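Local structure of EAL domain protein (Vibrio cholerae serotype O1, 6IJ2) at residues A[30-34]-A[247-251]; A[41-47]-A[90-95]. The protein probably degrades the cyclic dinucleotides c-di-GMP and cGAMP as a stand-alone EAL-domain phosphodiesterase, and is here bound to the linear dinucleotide 5'-pGpG. The protein carries 1 engineered substitution. All coordinates share one frame; numbering follows the deposited sequence.

Interaction 1 of 2, residues A[30-34]-A[247-251]; sequences FQPIV and LPSVN. With nucleotides of chain B.
Pro32, on the strand segment 30-34, packs against both Pro248 and Val250 of the loop 247-251. Its CB lies 4.1 Å from Val250 CG2. Next along the ring, Pro32 CG comes slightly closer to the same methyl, 3.9 Å from Val250 CG2, and also faces the carbonyl O of Pro248. Pro32 CD closes the ring 4.1 Å from Pro248 CG, the two proline rings lying askew. One proline is thus shared by two loop residues.

The Val250 side chain has CG1 anti to its backbone N (chi1 164°), which places CG2 beside that N and over the strand. There CG2 serves two partners, since it also meets Val34 CG2 at 3.5 Å. At the other end of the contact, Leu247 reaches the strand with one branch: its CD2 is 3.9 Å from Phe30 CB and approaches the Phe30 ring obliquely. Between these, the CG-CD side of the Pro248 ring abuts the Phe30 carbonyl oxygen, with Pro248 CD 3.2 Å from Phe30 O. No hydrogen bond joins the two segments, and apolar packing carries the contact.

Gln31 points away from the loop, and its extended side chain brings NE2 to 3.1 Å from N7 of G1 of chain B. Strand 27-35 therefore separates the loop from the nucleotide. It runs between strands 41-49 and 233-244 in the modified TIM barrel of EAL domains, and the loop runs roughly alongside its outer side, after strand 233-244 and before the short helix 252-255.

Interaction 2 of 2, residues A[41-47]-A[90-95]; sequences IFGYEAL and SKLSIN. With CA (calcium ion), chain J; nucleotides of chain B.
The Glu-Ala-Leu signature that gives EAL domains their name, Glu45-Ala46-Leu47, lies on a barrel strand that pairs in parallel with strand 91-96, and the contact carries half of the protein ligands of a calcium site. Backbone bonds zip the strands from Lys91 N to Phe42 O, through Tyr44 N to Lys91 O and Ser93 N to Tyr44 O, up to Ala46 N, 2.9 Å from Ser93 O. At the start of the pair, Lys91 CG sits over one face of the Phe42 ring, 4.2 Å from its centroid, in a CH-pi contact offset toward the rim.

Farther along, Glu45 is fully extended, with CG anti to its backbone N (chi1 179°), and this carries the carboxylate out to the metal. Its OE2 binds calcium at 2.4 Å, as does Asn95 OD1, also at 2.4 Å. Asn95 ND2 donates to the anti side of Glu45 OE2 at 2.8 Å, with the amide plane turned 42° from the carboxylate plane. A calcium-bound water lies 2.7 Å from Glu45 OE1, within hydrogen-bonding distance. Glu128, Asp158 and the 5'-phosphate of G1 of chain B also coordinate the ion. A second water bridges Ala46 O and Asn95 N to O6 of G2 of chain B, 2.9 Å from the water.

OE2 thus serves the metal and the amide together, while the bond from ND2 helps to fix which end of the Asn95 amide faces the ion. Strand pairing, metal binding and nucleotide binding meet toward the C-terminal end of the strand pair.

How the interactions relate
The centres of interactions 1 and 2 lie 9 Å apart, and the adjacent antiparallel strands 27-35 and 41-49 join them. Ile33 N is 2.7 Å from Gly43 O and Ile33 O is 2.8 Å from Phe42 N, both probable hydrogen bonds, and because Phe42 and Gly43 both face Ile33 they form a classic beta bulge. Tyr44 links the contacts a second time, through its hydroxyl to Pro248 O. On the ligand side, Gln235 NE2 is hydrogen-bonded to both Gln31 OE1 and Glu45 OE1. Interaction 1 is the outer layer, with the Phe30 side chain about 12 Å from a bound calcium, whereas interaction 2 supplies metal ligands directly.

Interaction 1 of 2, residues A[30-34]-A[247-251]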
# COMPACT_ATOMS: atom_id res chain seq x y z
N PHE A 30 19.97 -17.00 -8.88
CA PHE A 30 20.45 -15.64 -8.61
C PHE A 30 20.10 -14.75 -9.79
O PHE A 30 20.26 -15.14 -10.95
CB PHE A 30 21.98 -15.62 -8.36
CG PHE A 30 22.39 -16.40 -7.14
CD1 PHE A 30 22.37 -15.80 -5.89
CD2 PHE A 30 22.75 -17.73 -7.25
CE1 PHE A 30 22.73 -16.53 -4.75
CE2 PHE A 30 23.10 -18.46 -6.12
CZ PHE A 30 23.09 -17.87 -4.87
N GLN A 31 19.61 -13.55 -9.50
CA GLN A 31 19.27 -12.61 -10.55
C GLN A 31 20.01 -11.30 -10.31
O GLN A 31 19.93 -10.73 -9.21
CB GLN A 31 17.76 -12.35 -10.62
CG GLN A 31 17.39 -11.45 -11.78
CD GLN A 31 15.91 -11.19 -11.87
OE1 GLN A 31 15.23 -11.11 -10.85
NE2 GLN A 31 15.39 -11.05 -13.10
N PRO A 32 20.73 -10.78 -11.30
CA PRO A 32 21.55 -9.58 -11.07
C PRO A 32 20.73 -8.30 -10.94
O PRO A 32 19.67 -8.13 -11.55
CB PRO A 32 22.47 -9.53 -12.29
CG PRO A 32 21.74 -10.25 -13.35
CD PRO A 32 20.96 -11.35 -12.65
N ILE A 33 21.24 -7.40 -10.10
CA ILE A 33 20.79 -6.03 -9.98
C ILE A 33 21.87 -5.18 -10.63
O ILE A 33 23.04 -5.30 -10.26
CB ILE A 33 20.59 -5.65 -8.51
CG1 ILE A 33 19.51 -6.53 -7.88
CG2 ILE A 33 20.25 -4.16 -8.35
CD1 ILE A 33 19.49 -6.47 -6.34
N VAL A 34 21.50 -4.33 -11.58
CA VAL A 34 22.46 -3.62 -12.42
C VAL A 34 22.44 -2.15 -12.03
O VAL A 34 21.36 -1.58 -11.84
CB VAL A 34 22.13 -3.78 -13.91
CG1 VAL A 34 23.10 -3.01 -14.77
CG2 VAL A 34 22.13 -5.25 -14.30
N LEU A 247 25.63 -17.21 -11.47
CA LEU A 247 25.58 -15.75 -11.51
C LEU A 247 25.46 -15.31 -12.96
O LEU A 247 26.48 -15.23 -13.67
CB LEU A 247 26.83 -15.14 -10.86
CG LEU A 247 27.07 -15.55 -9.41
CD1 LEU A 247 28.35 -14.92 -8.86
CD2 LEU A 247 25.86 -15.20 -8.54
N PRO A 248 24.25 -15.02 -13.44
CA PRO A 248 24.07 -14.72 -14.87
C PRO A 248 24.81 -13.46 -15.28
O PRO A 248 24.99 -12.53 -14.50
CB PRO A 248 22.55 -14.53 -15.00
CG PRO A 248 21.96 -15.18 -13.81
CD PRO A 248 22.97 -15.10 -12.72
N SER A 249 25.24 -13.45 -16.54
CA SER A 249 25.79 -12.26 -17.17
C SER A 249 24.66 -11.36 -17.64
O SER A 249 23.56 -11.82 -17.95
CB SER A 249 26.67 -12.65 -18.36
OG SER A 249 25.91 -13.37 -19.32
N VAL A 250 24.95 -10.07 -17.72
CA VAL A 250 23.96 -9.06 -18.09
C VAL A 250 24.03 -8.80 -19.59
O VAL A 250 25.11 -8.74 -20.19
CB VAL A 250 24.18 -7.77 -17.29
CG1 VAL A 250 23.44 -6.60 -17.92
CG2 VAL A 250 23.69 -7.98 -15.87
N ASN A 251 22.84 -8.68 -20.19
CA ASN A 251 22.53 -8.26 -21.56
C ASN A 251 23.56 -7.28 -22.11
O ASN A 251 23.75 -6.19 -21.55
CB ASN A 251 21.13 -7.64 -21.57
CG ASN A 251 20.66 -7.27 -22.96
OD1 ASN A 251 21.24 -7.68 -23.97
ND2 ASN A 251 19.58 -6.49 -23.03
OP3 G B 1 9.57 -9.09 -5.70
P G B 1 9.45 -10.49 -5.39
OP1 G B 1 10.60 -10.96 -4.68
OP2 G B 1 8.18 -10.63 -4.76
O5' G B 1 9.36 -11.16 -6.81
C5' G B 1 10.45 -11.86 -7.38
C4' G B 1 9.98 -12.67 -8.57
O4' G B 1 9.98 -11.83 -9.74
C3' G B 1 10.82 -13.89 -8.94
O3' G B 1 10.04 -15.05 -9.15
C2' G B 1 11.47 -13.49 -10.26
O2' G B 1 11.68 -14.53 -11.17
C1' G B 1 10.41 -12.57 -10.84
N9 G B 1 10.94 -11.66 -11.84
C8 G B 1 12.18 -11.07 -11.85
N7 G B 1 12.36 -10.29 -12.87
C5 G B 1 11.17 -10.35 -13.57
C6 G B 1 10.77 -9.70 -14.77
O6 G B 1 11.42 -8.94 -15.47
N1 G B 1 9.48 -10.05 -15.14
C2 G B 1 8.68 -10.91 -14.44
N2 G B 1 7.46 -11.11 -14.94
N3 G B 1 9.03 -11.51 -13.31
C4 G B 1 10.28 -11.18 -12.94

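Interaction 2 of 2, residues A[41-47]-A[90-95]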
# COMPACT_ATOMS: atom_id res chain seq x y z
N ILE A 41 27.54 -4.52 -11.96
CA ILE A 41 26.54 -5.28 -11.22
C ILE A 41 26.60 -4.85 -9.76
O ILE A 41 27.65 -4.91 -9.12
CB ILE A 41 26.78 -6.79 -11.38
CG1 ILE A 41 26.48 -7.19 -12.83
CG2 ILE A 41 25.94 -7.57 -10.39
CD1 ILE A 41 26.80 -8.63 -13.15
N PHE A 42 25.45 -4.40 -9.24
CA PHE A 42 25.33 -4.00 -7.84
C PHE A 42 25.29 -5.23 -6.93
O PHE A 42 25.83 -5.20 -5.82
CB PHE A 42 24.04 -3.16 -7.68
CG PHE A 42 23.60 -2.98 -6.25
CD1 PHE A 42 24.11 -1.94 -5.49
CD2 PHE A 42 22.70 -3.87 -5.66
CE1 PHE A 42 23.72 -1.77 -4.18
CE2 PHE A 42 22.31 -3.71 -4.35
CZ PHE A 42 22.82 -2.66 -3.60
N GLY A 43 24.64 -6.29 -7.39
CA GLY A 43 24.51 -7.50 -6.60
C GLY A 43 23.56 -8.47 -7.27
O GLY A 43 23.21 -8.30 -8.44
N TYR A 44 23.17 -9.50 -6.52
CA TYR A 44 22.24 -10.52 -7.01
C TYR A 44 21.21 -10.83 -5.94
O TYR A 44 21.55 -10.94 -4.76
CB TYR A 44 22.96 -11.84 -7.36
CG TYR A 44 23.87 -11.76 -8.55
CD1 TYR A 44 25.15 -11.22 -8.44
CD2 TYR A 44 23.47 -12.24 -9.79
CE1 TYR A 44 25.99 -11.14 -9.52
CE2 TYR A 44 24.30 -12.16 -10.88
CZ TYR A 44 25.56 -11.61 -10.74
OH TYR A 44 26.41 -11.53 -11.83
N GLU A 45 19.95 -11.00 -6.36
CA GLU A 45 18.91 -11.48 -5.46
C GLU A 45 18.90 -13.00 -5.52
O GLU A 45 18.94 -13.59 -6.61
CB GLU A 45 17.54 -10.92 -5.85
CG GLU A 45 16.46 -11.43 -4.94
CD GLU A 45 15.07 -10.93 -5.26
OE1 GLU A 45 14.88 -10.29 -6.33
OE2 GLU A 45 14.19 -11.17 -4.42
N ALA A 46 18.93 -13.64 -4.34
CA ALA A 46 18.81 -15.09 -4.23
C ALA A 46 17.33 -15.49 -4.23
O ALA A 46 16.52 -14.93 -3.49
CB ALA A 46 19.49 -15.59 -2.95
N LEU A 47 17.00 -16.49 -5.05
CA LEU A 47 15.62 -16.92 -5.25
C LEU A 47 15.54 -18.43 -5.14
O LEU A 47 16.31 -19.14 -5.78
CB LEU A 47 15.11 -16.49 -6.62
CG LEU A 47 15.09 -14.97 -6.84
CD1 LEU A 47 15.02 -14.70 -8.32
CD2 LEU A 47 13.88 -14.35 -6.13
N SER A 90 30.01 -8.73 -4.90
CA SER A 90 29.11 -7.62 -4.67
C SER A 90 28.01 -8.05 -3.69
O SER A 90 28.20 -8.99 -2.91
CB SER A 90 28.56 -7.14 -6.03
OG SER A 90 27.79 -8.15 -6.65
N LYS A 91 26.87 -7.36 -3.72
CA LYS A 91 25.83 -7.58 -2.72
C LYS A 91 25.04 -8.87 -2.96
O LYS A 91 24.81 -9.27 -4.10
CB LYS A 91 24.88 -6.38 -2.67
CG LYS A 91 25.58 -5.07 -2.28
CD LYS A 91 25.52 -4.83 -0.78
CE LYS A 91 26.28 -3.56 -0.40
NZ LYS A 91 25.70 -2.36 -1.06
N LEU A 92 24.67 -9.53 -1.86
CA LEU A 92 23.75 -10.66 -1.87
C LEU A 92 22.45 -10.23 -1.20
O LEU A 92 22.46 -9.82 -0.03
CB LEU A 92 24.37 -11.86 -1.16
CG LEU A 92 23.45 -13.08 -0.98
CD1 LEU A 92 23.05 -13.66 -2.33
CD2 LEU A 92 24.04 -14.13 -0.06
N SER A 93 21.34 -10.31 -1.92
CA SER A 93 20.04 -9.85 -1.43
C SER A 93 19.16 -11.06 -1.17
O SER A 93 18.96 -11.89 -2.07
CB SER A 93 19.38 -8.90 -2.41
OG SER A 93 18.32 -8.19 -1.79
N ILE A 94 18.63 -11.16 0.05
CA ILE A 94 17.89 -12.34 0.49
C ILE A 94 16.49 -11.91 0.87
O ILE A 94 16.31 -10.89 1.54
CB ILE A 94 18.58 -13.05 1.68
CG1 ILE A 94 19.99 -13.48 1.27
CG2 ILE A 94 17.77 -14.27 2.13
CD1 ILE A 94 20.87 -13.86 2.45
N ASN A 95 15.51 -12.69 0.44
CA ASN A 95 14.12 -12.40 0.77
C ASN A 95 13.83 -12.86 2.19
O ASN A 95 14.13 -14.00 2.56
CB ASN A 95 13.18 -13.11 -0.20
CG ASN A 95 13.20 -12.50 -1.59
OD1 ASN A 95 12.58 -11.47 -1.83
ND2 ASN A 95 13.91 -13.14 -2.51
CA CA J . 12.41 -9.82 -3.53
P G B 2 10.35 -16.34 -8.40
OP1 G B 2 11.77 -16.49 -8.37
OP2 G B 2 9.54 -17.35 -8.99
O5' G B 2 9.80 -16.07 -6.95
C5' G B 2 8.42 -16.18 -6.64
C4' G B 2 8.17 -15.67 -5.25
O4' G B 2 8.96 -16.44 -4.32
C3' G B 2 8.54 -14.21 -5.00
O3' G B 2 7.56 -13.53 -4.24
C2' G B 2 9.81 -14.30 -4.17
O2' G B 2 10.04 -13.24 -3.28
C1' G B 2 9.55 -15.58 -3.39
N9 G B 2 10.81 -16.17 -2.96
C8 G B 2 11.82 -16.63 -3.77
N7 G B 2 12.86 -17.04 -3.09
C5 G B 2 12.52 -16.82 -1.77
C6 G B 2 13.24 -17.07 -0.59
O6 G B 2 14.37 -17.53 -0.46
N1 G B 2 12.52 -16.72 0.54
C2 G B 2 11.26 -16.18 0.53
N2 G B 2 10.74 -15.89 1.72
N3 G B 2 10.57 -15.95 -0.57
C4 G B 2 11.25 -16.30 -1.68
O HOH W 1 12.64 -8.90 -5.64
O HOH W 2 16.02 -15.15 -0.98